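Long-range contacts in Ribose/Galactose Isomerase (PDB 3ONO), which probably interconverts aldose and ketose forms of its sugar substrate, as an isomerase of the LacAB/RpiB family: residues N85-V91 with L160-K164; N45-L49 with T185-Q191; Y94-P98 with N128-I132; V171-R176 with E204-Y208. The contacts are given in a common frame with arbitrary orientation. Where two conformers were deposited one is given. Residue numbers count along the deposited sequence, not the author numbering.

Interaction 1. Residues N85-V91 with L160-K164; sequences NLHPGVV and LNNVK
This buried contact anchors the loop between helix 78-85 and strand 92-94 to helix 150-167, mainly through the side chain of K164. H87 to V90 form a type II beta turn, closed by V90 N to H87 O (3.2 Å); G89 takes phi/psi 80/-2, where a CB would jam against the preceding carbonyl O. Segment 160-164 is helical, with CA-CA distances of 5.2 Å for P88-K164 and 6.8 Å for G89-N161. The K164 side chain (m, t, p, p) bends so that NZ hydrogen-bonds to H87 O (2.9 Å) and V90 O (2.8 Å). NZ also donates to waters 1 (2.9 Å) and 2 (2.8 Å). Water 3 joins G89 N (3.1 Å) to N161 O (3.0 Å). V91, in t, places CG1 4.1 Å from L160 CD2 and CG2 3.9 Å from K164 CE. M82 and V167 of the second subunit also pack here. The buried ammonium is solvated by carbonyls and water, its three protons shared among more acceptors, with no carboxylate of either segment against it.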
loop_
_atom_site.group_PDB
_atom_site.type_symbol
_atom_site.label_atom_id
_atom_site.label_comp_id
_atom_site.label_asym_id
_atom_site.label_seq_id
_atom_site.Cartn_x
_atom_site.Cartn_y
_atom_site.Cartn_z
ATOM N N ASN A 85 -21.692 4.413 -7.586
ATOM C CA ASN A 85 -21.549 5.800 -8.053
ATOM C C ASN A 85 -22.449 6.188 -9.218
ATOM O O ASN A 85 -22.733 7.376 -9.420
ATOM C CB ASN A 85 -20.084 6.125 -8.375
ATOM C CG ASN A 85 -19.290 6.544 -7.118
ATOM O OD1 ASN A 85 -19.617 7.556 -6.501
ATOM N ND2 ASN A 85 -18.271 5.772 -6.740
ATOM N N LEU A 86 -22.939 5.212 -9.981
ATOM C CA LEU A 86 -23.853 5.569 -11.071
ATOM C C LEU A 86 -25.155 6.153 -10.549
ATOM O O LEU A 86 -25.818 6.918 -11.244
ATOM C CB LEU A 86 -24.166 4.360 -11.970
ATOM C CG LEU A 86 -25.023 3.256 -11.346
ATOM C CD1 LEU A 86 -26.517 3.465 -11.689
ATOM C CD2 LEU A 86 -24.562 1.881 -11.864
ATOM N N HIS A 87 -25.539 5.800 -9.329
ATOM C CA HIS A 87 -26.856 6.222 -8.828
ATOM C C HIS A 87 -26.848 7.634 -8.275
ATOM O O HIS A 87 -25.957 7.997 -7.515
ATOM C CB HIS A 87 -27.336 5.269 -7.731
ATOM C CG HIS A 87 -27.543 3.865 -8.209
ATOM N ND1 HIS A 87 -28.721 3.442 -8.801
ATOM C CD2 HIS A 87 -26.723 2.787 -8.180
ATOM C CE1 HIS A 87 -28.607 2.161 -9.117
ATOM N NE2 HIS A 87 -27.400 1.744 -8.756
ATOM N N PRO A 88 -27.858 8.434 -8.635
ATOM C CA PRO A 88 -27.909 9.753 -7.991
ATOM C C PRO A 88 -28.046 9.592 -6.486
ATOM O O PRO A 88 -28.679 8.638 -5.990
ATOM C CB PRO A 88 -29.188 10.394 -8.594
ATOM C CG PRO A 88 -30.063 9.199 -8.987
ATOM C CD PRO A 88 -29.069 8.103 -9.409
ATOM N N GLY A 89 -27.473 10.532 -5.742
ATOM C CA GLY A 89 -27.584 10.499 -4.303
ATOM C C GLY A 89 -26.624 9.533 -3.617
ATOM O O GLY A 89 -26.628 9.439 -2.393
ATOM N N VAL A 90 -25.827 8.803 -4.401
ATOM C CA VAL A 90 -24.855 7.855 -3.844
ATOM C C VAL A 90 -23.456 8.279 -4.237
ATOM O O VAL A 90 -23.102 8.227 -5.412
ATOM C CB VAL A 90 -25.099 6.430 -4.375
ATOM C CG1 VAL A 90 -24.129 5.441 -3.701
ATOM C CG2 VAL A 90 -26.568 6.031 -4.123
ATOM N N VAL A 91 -22.655 8.655 -3.237
ATOM C CA VAL A 91 -21.326 9.187 -3.445
ATOM C C VAL A 91 -20.363 8.245 -2.711
ATOM O O VAL A 91 -20.210 8.331 -1.502
ATOM C CB VAL A 91 -21.243 10.629 -2.908
ATOM C CG1 VAL A 91 -19.814 11.154 -3.030
ATOM C CG2 VAL A 91 -22.216 11.540 -3.678
ATOM N N LEU A 160 -20.776 18.173 -7.296
ATOM C CA LEU A 160 -20.859 16.770 -7.692
ATOM C C LEU A 160 -22.302 16.285 -7.533
ATOM O O LEU A 160 -22.824 15.591 -8.394
ATOM C CB LEU A 160 -19.897 15.879 -6.870
ATOM C CG LEU A 160 -19.961 14.382 -7.193
ATOM C CD1 LEU A 160 -19.493 14.131 -8.630
ATOM C CD2 LEU A 160 -19.107 13.597 -6.216
ATOM N N ASN A 161 -22.946 16.643 -6.429
ATOM C CA ASN A 161 -24.316 16.191 -6.210
ATOM C C ASN A 161 -25.250 16.733 -7.281
ATOM O O ASN A 161 -26.169 16.032 -7.741
ATOM C CB ASN A 161 -24.829 16.632 -4.839
ATOM C CG ASN A 161 -24.105 15.931 -3.696
ATOM O OD1 ASN A 161 -23.556 14.854 -3.868
ATOM N ND2 ASN A 161 -24.117 16.550 -2.522
ATOM N N ASN A 162 -25.055 17.997 -7.650
ATOM C CA ASN A 162 -25.885 18.611 -8.701
ATOM C C ASN A 162 -25.741 17.884 -10.029
ATOM O O ASN A 162 -26.722 17.651 -10.754
ATOM C CB ASN A 162 -25.470 20.049 -8.984
ATOM C CG ASN A 162 -25.507 20.937 -7.770
ATOM O OD1 ASN A 162 -26.168 20.655 -6.775
ATOM N ND2 ASN A 162 -24.828 22.052 -7.873
ATOM N N VAL A 163 -24.494 17.593 -10.385
ATOM C CA VAL A 163 -24.216 16.976 -11.673
ATOM C C VAL A 163 -24.828 15.589 -11.702
ATOM O O VAL A 163 -25.414 15.185 -12.709
ATOM C CB VAL A 163 -22.696 16.898 -11.940
ATOM C CG1 VAL A 163 -22.427 16.029 -13.164
ATOM C CG2 VAL A 163 -22.158 18.321 -12.139
ATOM N N LYS A 164 -24.717 14.868 -10.588
ATOM C CA LYS A 164 -25.316 13.537 -10.500
ATOM C C LYS A 164 -26.828 13.637 -10.686
ATOM O O LYS A 164 -27.420 12.871 -11.424
ATOM C CB LYS A 164 -24.997 12.885 -9.153
ATOM C CG LYS A 164 -23.499 12.509 -8.999
ATOM C CD LYS A 164 -23.109 12.031 -7.566
ATOM C CE LYS A 164 -23.856 10.764 -7.116
ATOM N NZ LYS A 164 -23.504 9.518 -7.913
HETATM O O HOH W 1 -20.615 9.756 -7.998
HETATM O O HOH W 2 -25.174 9.595 -10.201
HETATM O O HOH W 3 -27.135 13.585 -6.387
#

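Interaction 2. Residues N45-L49 with T185-Q191; sequences NDHHL and TAVGSTQ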
loop_
_atom_site.group_PDB
_atom_site.type_symbol
_atom_site.label_atom_id
_atom_site.label_comp_id
_atom_site.label_asym_id
_atom_site.label_seq_id
_atom_site.Cartn_x
_atom_site.Cartn_y
_atom_site.Cartn_z
ATOM N N ASN A 45 -24.548 -18.887 1.484
ATOM C CA ASN A 45 -25.838 -19.533 1.239
ATOM C C ASN A 45 -27.037 -18.592 1.306
ATOM O O ASN A 45 -28.167 -19.007 1.068
ATOM C CB ASN A 45 -26.039 -20.693 2.214
ATOM C CG ASN A 45 -25.017 -21.795 2.016
ATOM O OD1 ASN A 45 -24.785 -22.247 0.890
ATOM N ND2 ASN A 45 -24.382 -22.220 3.109
ATOM N N ASP A 46 -26.783 -17.328 1.623
ATOM C CA ASP A 46 -27.848 -16.348 1.796
ATOM C C ASP A 46 -28.431 -15.898 0.456
ATOM O O ASP A 46 -27.877 -16.205 -0.601
ATOM C CB ASP A 46 -27.300 -15.139 2.570
ATOM C CG ASP A 46 -28.392 -14.207 3.040
ATOM O OD1 ASP A 46 -29.550 -14.665 3.169
ATOM O OD2 ASP A 46 -28.099 -13.015 3.282
ATOM N N HIS A 47 -29.559 -15.184 0.514
ATOM C CA HIS A 47 -30.184 -14.576 -0.664
ATOM C C HIS A 47 -29.097 -13.978 -1.551
ATOM O O HIS A 47 -28.378 -13.090 -1.112
ATOM C CB HIS A 47 -31.143 -13.485 -0.209
ATOM C CG HIS A 47 -31.763 -12.702 -1.328
ATOM N ND1 HIS A 47 -32.727 -13.222 -2.164
ATOM C CD2 HIS A 47 -31.557 -11.428 -1.737
ATOM C CE1 HIS A 47 -33.104 -12.296 -3.028
ATOM N NE2 HIS A 47 -32.402 -11.200 -2.797
ATOM N N HIS A 48 -28.986 -14.472 -2.785
ATOM C CA HIS A 48 -27.814 -14.217 -3.638
ATOM C C HIS A 48 -27.821 -12.805 -4.237
ATOM O O HIS A 48 -28.843 -12.354 -4.769
ATOM C CB HIS A 48 -27.764 -15.260 -4.759
ATOM C CG HIS A 48 -26.490 -15.254 -5.543
ATOM N ND1 HIS A 48 -26.299 -14.459 -6.654
ATOM C CD2 HIS A 48 -25.351 -15.968 -5.390
ATOM C CE1 HIS A 48 -25.087 -14.671 -7.137
ATOM N NE2 HIS A 48 -24.494 -15.585 -6.391
ATOM N N LEU A 49 -26.668 -12.133 -4.147
ATOM C CA LEU A 49 -26.477 -10.774 -4.647
ATOM C C LEU A 49 -25.155 -10.655 -5.408
ATOM O O LEU A 49 -24.169 -11.335 -5.078
ATOM C CB LEU A 49 -26.396 -9.808 -3.467
ATOM C CG LEU A 49 -27.596 -9.683 -2.533
ATOM C CD1 LEU A 49 -27.267 -8.626 -1.486
ATOM C CD2 LEU A 49 -28.842 -9.285 -3.332
ATOM N N THR A 185 -34.540 -8.497 -6.990
ATOM C CA THR A 185 -33.506 -9.250 -6.280
ATOM C C THR A 185 -32.876 -8.367 -5.210
ATOM O O THR A 185 -32.675 -8.796 -4.079
ATOM C CB THR A 185 -32.427 -9.778 -7.239
ATOM O OG1 THR A 185 -33.017 -10.764 -8.110
ATOM C CG2 THR A 185 -31.256 -10.411 -6.440
ATOM N N ALA A 186 -32.600 -7.114 -5.571
ATOM C CA ALA A 186 -31.940 -6.188 -4.636
ATOM C C ALA A 186 -32.748 -5.998 -3.346
ATOM O O ALA A 186 -32.171 -5.901 -2.260
ATOM C CB ALA A 186 -31.668 -4.832 -5.312
ATOM N N VAL A 187 -34.072 -5.949 -3.453
ATOM C CA VAL A 187 -34.895 -5.681 -2.275
ATOM C C VAL A 187 -35.492 -6.954 -1.687
ATOM O O VAL A 187 -36.320 -6.896 -0.785
ATOM C CB VAL A 187 -36.032 -4.692 -2.580
ATOM C CG1 VAL A 187 -35.474 -3.455 -3.273
ATOM C CG2 VAL A 187 -37.080 -5.356 -3.460
ATOM N N GLY A 188 -35.041 -8.101 -2.180
ATOM C CA GLY A 188 -35.639 -9.373 -1.818
ATOM C C GLY A 188 -35.417 -9.957 -0.428
ATOM O O GLY A 188 -36.250 -10.722 0.039
ATOM N N SER A 189 -34.319 -9.622 0.250
ATOM C CA SER A 189 -34.006 -10.297 1.514
ATOM C C SER A 189 -34.770 -9.730 2.712
ATOM O O SER A 189 -35.145 -8.559 2.721
ATOM C CB SER A 189 -32.500 -10.246 1.813
ATOM O OG SER A 189 -32.200 -9.097 2.587
ATOM N N THR A 190 -34.968 -10.564 3.733
ATOM C CA THR A 190 -35.613 -10.123 4.964
ATOM C C THR A 190 -34.809 -9.035 5.673
ATOM O O THR A 190 -35.392 -8.080 6.194
ATOM C CB THR A 190 -35.878 -11.295 5.944
ATOM O OG1 THR A 190 -34.645 -11.969 6.234
ATOM C CG2 THR A 190 -36.843 -12.281 5.348
ATOM N N GLN A 191 -33.481 -9.159 5.691
ATOM C CA GLN A 191 -32.667 -8.146 6.379
ATOM C C GLN A 191 -32.723 -6.795 5.643
ATOM O O GLN A 191 -32.710 -5.740 6.274
ATOM C CB GLN A 191 -31.225 -8.614 6.657
ATOM C CG GLN A 191 -30.379 -8.879 5.430
ATOM C CD GLN A 191 -30.467 -10.315 4.959
ATOM O OE1 GLN A 191 -31.468 -10.999 5.194
ATOM N NE2 GLN A 191 -29.413 -10.786 4.292
HETATM O O HOH W 4 -31.681 -13.694 4.418
#
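Segment 45-49 has no regular structure and is largely extended from D46 onward; 185-191 runs from the end of one helix, through 187-189, into the start of the next. The register runs in reverse, the two chains crossing obliquely: CA-CA distances are 6.1 Å for H47-S189 and 7.1 Å for L49-A186. V187 (phi/psi -100/9) is the first residue to leave the helical conformation, G188 N returns to T185 O (3.1 Å), and S189 is the N-cap of the next helix, its OG accepting from F192 N. H47 (chi1 t) reaches into this link. Its NE2 donates to T185 O at 2.7 Å and a nearly straight 175°, so this carbonyl accepts from G188 N and the imidazole together. One ring face is covered by G188 C and S189 N; a CB on G188 would lie 2.8 Å from H47 CE1, a clash that the glycine avoids. At the other end Q191 NE2 donates to D46 OD2 (2.8 Å, 137°), and water 4 links D46 OD1 (2.7 Å) with Q191 OE1 (2.8 Å). The same two side chains also bind T42 N and G40 O, tying the pair to the loop before D46. The contact joins the loop between strand 35-38 and helix 51-63 to the junction of helices 180-186 and 190-199, with M57 of helix 51-63 packing against L49 and A186.

Interaction 3. Residues Y94-P98 with N128-I132; sequences YCLEP and NVRYI
Y94 lies in strand 92-94, and the chain then turns toward helix 98-108 across the side of helix 125-136. C95 (phi/psi -148/106), whose backbone is hydrogen-bonded to S114 of strand 112-116, points its side chain toward the helix, with SG 3.5 Å from I132 CG2. L96 directs its CB away, but its carbonyl O accepts from N128 ND2 at 2.9 Å with an N-H...O angle of 163°; N128 achieves this with chi1 t and chi2 60°. E97 (-154/158) is the N-cap of helix 98-108, its side chain capping a backbone N just beyond the segment and also forming a salt bridge with K119 of the second subunit. Its backbone packs on N128 and I132: CA to N128 OD1 3.7 Å, C to I132 CG1 3.8 Å. P98 brings the segments nearest, its CA 4.2 Å from that of I132; ring atom CD lies 3.4 Å from N128 OD1, and CG 3.6 Å from Y131 CB. P98 and Y131 also meet a third subunit, where K135 makes a cation-pi contact with Y131. A strand-to-helix turn packed on the helix that follows the adjacent parallel strand is typical of Rossmann-like alpha-beta-alpha sandwiches.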
loop_
_atom_site.group_PDB
_atom_site.type_symbol
_atom_site.label_atom_id
_atom_site.label_comp_id
_atom_site.label_asym_id
_atom_site.label_seq_id
_atom_site.Cartn_x
_atom_site.Cartn_y
_atom_site.Cartn_z
ATOM N N TYR A 94 -13.366 4.817 -2.681
ATOM C CA TYR A 94 -12.632 3.598 -2.329
ATOM C C TYR A 94 -12.104 3.750 -0.903
ATOM O O TYR A 94 -11.946 4.860 -0.405
ATOM C CB TYR A 94 -11.470 3.323 -3.315
ATOM C CG TYR A 94 -10.323 4.316 -3.258
ATOM C CD1 TYR A 94 -9.368 4.251 -2.233
ATOM C CD2 TYR A 94 -10.178 5.317 -4.222
ATOM C CE1 TYR A 94 -8.305 5.173 -2.153
ATOM C CE2 TYR A 94 -9.101 6.240 -4.158
ATOM C CZ TYR A 94 -8.181 6.155 -3.126
ATOM O OH TYR A 94 -7.146 7.063 -3.041
ATOM N N CYS A 95 -11.852 2.635 -0.236
ATOM C CA CYS A 95 -11.241 2.725 1.075
ATOM C C CYS A 95 -10.375 1.510 1.280
ATOM O O CYS A 95 -10.896 0.423 1.493
ATOM C CB CYS A 95 -12.323 2.774 2.146
ATOM S SG CYS A 95 -11.667 3.399 3.668
ATOM N N LEU A 96 -9.060 1.702 1.213
ATOM C CA LEU A 96 -8.119 0.587 1.274
ATOM C C LEU A 96 -7.262 0.574 2.536
ATOM O O LEU A 96 -6.714 -0.459 2.912
ATOM C CB LEU A 96 -7.215 0.619 0.042
ATOM C CG LEU A 96 -7.983 0.529 -1.280
ATOM C CD1 LEU A 96 -6.992 0.596 -2.427
ATOM C CD2 LEU A 96 -8.810 -0.749 -1.358
ATOM N N GLU A 97 -7.136 1.721 3.186
ATOM C CA GLU A 97 -6.305 1.822 4.397
ATOM C C GLU A 97 -6.898 2.992 5.182
ATOM O O GLU A 97 -7.628 3.807 4.616
ATOM C CB GLU A 97 -4.835 1.997 4.031
ATOM C CG GLU A 97 -4.532 3.223 3.189
ATOM C CD GLU A 97 -4.166 4.400 4.071
ATOM O OE1 GLU A 97 -4.176 4.225 5.309
ATOM O OE2 GLU A 97 -3.858 5.485 3.545
ATOM N N PRO A 98 -6.658 3.049 6.489
ATOM C CA PRO A 98 -7.368 3.992 7.364
ATOM C C PRO A 98 -7.362 5.463 6.946
ATOM O O PRO A 98 -8.388 6.127 7.096
ATOM C CB PRO A 98 -6.650 3.837 8.704
ATOM C CG PRO A 98 -6.139 2.441 8.664
ATOM C CD PRO A 98 -5.783 2.133 7.253
ATOM N N ASN A 128 -6.919 -4.208 9.442
ATOM C CA ASN A 128 -7.092 -3.069 8.547
ATOM C C ASN A 128 -8.579 -2.687 8.424
ATOM O O ASN A 128 -8.927 -1.503 8.430
ATOM C CB ASN A 128 -6.467 -3.388 7.191
ATOM C CG ASN A 128 -6.465 -2.201 6.260
ATOM O OD1 ASN A 128 -5.880 -1.163 6.571
ATOM N ND2 ASN A 128 -7.104 -2.353 5.095
ATOM N N VAL A 129 -9.463 -3.680 8.331
ATOM C CA VAL A 129 -10.906 -3.383 8.287
ATOM C C VAL A 129 -11.315 -2.634 9.553
ATOM O O VAL A 129 -11.998 -1.609 9.503
ATOM C CB VAL A 129 -11.730 -4.673 8.193
ATOM C CG1 VAL A 129 -13.233 -4.387 8.360
ATOM C CG2 VAL A 129 -11.439 -5.396 6.881
ATOM N N ARG A 130 -10.894 -3.153 10.710
ATOM C CA ARG A 130 -11.193 -2.492 11.974
ATOM C C ARG A 130 -10.728 -1.035 11.988
ATOM O O ARG A 130 -11.473 -0.131 12.381
ATOM C CB ARG A 130 -10.523 -3.250 13.137
ATOM C CG ARG A 130 -10.832 -2.664 14.501
ATOM C CD ARG A 130 -10.077 -3.440 15.616
ATOM N NE ARG A 130 -10.371 -4.869 15.530
ATOM C CZ ARG A 130 -9.591 -5.854 15.985
ATOM N NH1 ARG A 130 -8.420 -5.595 16.573
ATOM N NH2 ARG A 130 -9.982 -7.116 15.828
ATOM N N TYR A 131 -9.480 -0.824 11.576
ATOM C CA TYR A 131 -8.856 0.491 11.637
ATOM C C TYR A 131 -9.547 1.455 10.655
ATOM O O TYR A 131 -9.705 2.653 10.922
ATOM C CB TYR A 131 -7.379 0.379 11.292
ATOM C CG TYR A 131 -6.541 -0.474 12.236
ATOM C CD1 TYR A 131 -7.061 -0.967 13.434
ATOM C CD2 TYR A 131 -5.219 -0.788 11.920
ATOM C CE1 TYR A 131 -6.259 -1.743 14.296
ATOM C CE2 TYR A 131 -4.436 -1.543 12.760
ATOM C CZ TYR A 131 -4.957 -2.031 13.931
ATOM O OH TYR A 131 -4.130 -2.779 14.749
ATOM N N ILE A 132 -9.939 0.927 9.506
ATOM C CA ILE A 132 -10.721 1.719 8.552
ATOM C C ILE A 132 -12.009 2.209 9.204
ATOM O O ILE A 132 -12.373 3.377 9.072
ATOM C CB ILE A 132 -11.041 0.909 7.272
ATOM C CG1 ILE A 132 -9.806 0.842 6.361
ATOM C CG2 ILE A 132 -12.303 1.492 6.535
ATOM C CD1 ILE A 132 -9.930 -0.233 5.245
#

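Interaction 4. Residues V171-R176 with E204-Y208; sequences VVEGLR and EIAEY
Y208 lays its ring obliquely against V172, L175 and R176, covering more of the interface than any other residue. It belongs to a pair of packed helices in the C-terminal part of the chain, whose segments 171-176 and 204-208 run nearly parallel. Both segments are helical; their axes approach to 10.6 Å with 20° between N-to-C directions, and the nearest CA pair is V172-I205 at 6.7 Å. With chi1 t and chi2 67°, Y208 puts CE2 3.7 Å from L175 CB, while its CB lies 4.3 Å from V172 CG1. Its OH is hydrogen-bonded to Q180. V172, also t, sets CG2 4.0 Å from I205 CG1, the aliphatic middle of the interface; the same CG2 lies 3.9 Å from the E204 carboxylate carbon CD. V171 CG1 reaches I205 CD1 at 4.5 Å, and both these residues touch N63 of helix 51-63, so the pair rests on that helix; I60 likewise meets L175 and I205. At the exposed margin R176 extends as m, t, t. One face of its guanidinium lies over Y208 CD1, 3.7 Å from NH1. Water 5 bridges the exposed side, accepting from R176 NH2 at 2.8 Å and donating to E204 OE2 at 2.5 Å.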
loop_
_atom_site.group_PDB
_atom_site.type_symbol
_atom_site.label_atom_id
_atom_site.label_comp_id
_atom_site.label_asym_id
_atom_site.label_seq_id
_atom_site.Cartn_x
_atom_site.Cartn_y
_atom_site.Cartn_z
ATOM N N VAL A 171 -35.148 9.648 -9.257
ATOM C CA VAL A 171 -34.808 8.365 -8.637
ATOM C C VAL A 171 -35.749 7.216 -9.001
ATOM O O VAL A 171 -35.318 6.169 -9.500
ATOM C CB VAL A 171 -34.685 8.485 -7.121
ATOM C CG1 VAL A 171 -34.466 7.111 -6.504
ATOM C CG2 VAL A 171 -33.532 9.413 -6.777
ATOM N N VAL A 172 -37.040 7.398 -8.769
ATOM C CA VAL A 172 -37.948 6.293 -9.024
ATOM C C VAL A 172 -38.035 5.945 -10.503
ATOM O O VAL A 172 -38.006 4.764 -10.854
ATOM C CB VAL A 172 -39.313 6.505 -8.366
ATOM C CG1 VAL A 172 -40.256 5.384 -8.757
ATOM C CG2 VAL A 172 -39.130 6.553 -6.857
ATOM N N GLU A 173 -38.102 6.957 -11.372
ATOM C CA GLU A 173 -38.124 6.713 -12.811
ATOM C C GLU A 173 -36.909 5.895 -13.221
ATOM O O GLU A 173 -37.008 4.987 -14.040
ATOM C CB GLU A 173 -38.118 8.011 -13.621
ATOM C CG GLU A 173 -38.240 7.741 -15.126
ATOM C CD GLU A 173 -38.348 9.002 -15.985
ATOM O OE1 GLU A 173 -38.670 10.081 -15.440
ATOM O OE2 GLU A 173 -38.117 8.904 -17.216
ATOM N N GLY A 174 -35.752 6.264 -12.683
ATOM C CA GLY A 174 -34.524 5.540 -12.995
ATOM C C GLY A 174 -34.573 4.090 -12.541
ATOM O O GLY A 174 -34.142 3.171 -13.263
ATOM N N LEU A 175 -35.106 3.865 -11.351
ATOM C CA LEU A 175 -35.175 2.511 -10.826
ATOM C C LEU A 175 -36.113 1.690 -11.706
ATOM O O LEU A 175 -35.885 0.504 -11.938
ATOM C CB LEU A 175 -35.671 2.506 -9.386
ATOM C CG LEU A 175 -34.672 3.021 -8.347
ATOM C CD1 LEU A 175 -35.342 3.078 -6.981
ATOM C CD2 LEU A 175 -33.381 2.162 -8.318
ATOM N N ARG A 176 -37.165 2.328 -12.208
ATOM C CA ARG A 176 -38.105 1.613 -13.072
ATOM C C ARG A 176 -37.492 1.230 -14.406
ATOM O O ARG A 176 -37.991 0.321 -15.076
ATOM C CB ARG A 176 -39.355 2.449 -13.340
ATOM C CG ARG A 176 -40.245 2.698 -12.146
ATOM C CD ARG A 176 -41.589 3.365 -12.623
ATOM N NE ARG A 176 -42.308 3.900 -11.469
ATOM C CZ ARG A 176 -43.091 3.176 -10.672
ATOM N NH1 ARG A 176 -43.295 1.885 -10.927
ATOM N NH2 ARG A 176 -43.692 3.751 -9.631
ATOM N N GLU A 204 -42.838 7.616 -1.793
ATOM C CA GLU A 204 -42.873 7.157 -3.173
ATOM C C GLU A 204 -41.951 5.946 -3.368
ATOM O O GLU A 204 -42.278 5.012 -4.119
ATOM C CB GLU A 204 -42.523 8.261 -4.177
ATOM C CG GLU A 204 -42.704 7.766 -5.623
ATOM C CD GLU A 204 -42.281 8.762 -6.704
ATOM O OE1 GLU A 204 -41.550 9.729 -6.379
ATOM O OE2 GLU A 204 -42.680 8.555 -7.886
ATOM N N ILE A 205 -40.808 5.970 -2.688
ATOM C CA ILE A 205 -39.860 4.858 -2.788
ATOM C C ILE A 205 -40.419 3.611 -2.098
ATOM O O ILE A 205 -40.385 2.514 -2.657
ATOM C CB ILE A 205 -38.490 5.236 -2.222
ATOM C CG1 ILE A 205 -37.925 6.428 -3.000
ATOM C CG2 ILE A 205 -37.543 4.035 -2.297
ATOM C CD1 ILE A 205 -36.514 6.844 -2.550
ATOM N N ALA A 206 -40.977 3.789 -0.905
ATOM C CA ALA A 206 -41.598 2.676 -0.202
ATOM C C ALA A 206 -42.684 2.031 -1.066
ATOM O O ALA A 206 -42.744 0.805 -1.204
ATOM C CB ALA A 206 -42.183 3.144 1.108
ATOM N N GLU A 207 -43.545 2.849 -1.656
ATOM C CA GLU A 207 -44.625 2.301 -2.468
ATOM C C GLU A 207 -44.083 1.543 -3.673
ATOM O O GLU A 207 -44.600 0.483 -4.033
ATOM C CB GLU A 207 -45.609 3.394 -2.893
ATOM C CG GLU A 207 -46.544 3.836 -1.770
ATOM C CD GLU A 207 -47.334 2.680 -1.167
ATOM O OE1 GLU A 207 -48.046 1.984 -1.925
ATOM O OE2 GLU A 207 -47.233 2.464 0.063
ATOM N N TYR A 208 -43.027 2.076 -4.284
ATOM C CA TYR A 208 -42.410 1.402 -5.417
ATOM C C TYR A 208 -41.818 0.065 -4.986
ATOM O O TYR A 208 -42.045 -0.952 -5.641
ATOM C CB TYR A 208 -41.317 2.270 -6.053
ATOM C CG TYR A 208 -40.438 1.498 -7.006
ATOM C CD1 TYR A 208 -40.948 0.994 -8.196
ATOM C CD2 TYR A 208 -39.086 1.276 -6.715
ATOM C CE1 TYR A 208 -40.157 0.281 -9.074
ATOM C CE2 TYR A 208 -38.280 0.568 -7.591
ATOM C CZ TYR A 208 -38.814 0.074 -8.764
ATOM O OH TYR A 208 -38.032 -0.639 -9.635
HETATM O O HOH W 5 -43.789 6.346 -8.460
#

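Three of the contacts are nested along the chain: interaction 3 closes inside interaction 1, and interaction 1 inside interaction 2. Interaction 4 follows 1 and 3 in series but crosses interaction 2. Interactions 1 and 4, with centres 16 Å apart, touch where P88 CG meets V171 CG2 (4.1 Å). Interaction 2 lies 19 Å from interaction 4, centre to centre. Interactions 1 and 2 join loops of the alpha/beta core to later helices, whereas interaction 4 pairs two C-terminal helices; all three lie beside helix 51-63. Interaction 3, 33 Å from interaction 4 between centres, lies across the chain's centre by strands 92-94 and 112-116. Interactions 1 and 3 also lie at contacts with the second subunit of the four-chain assembly.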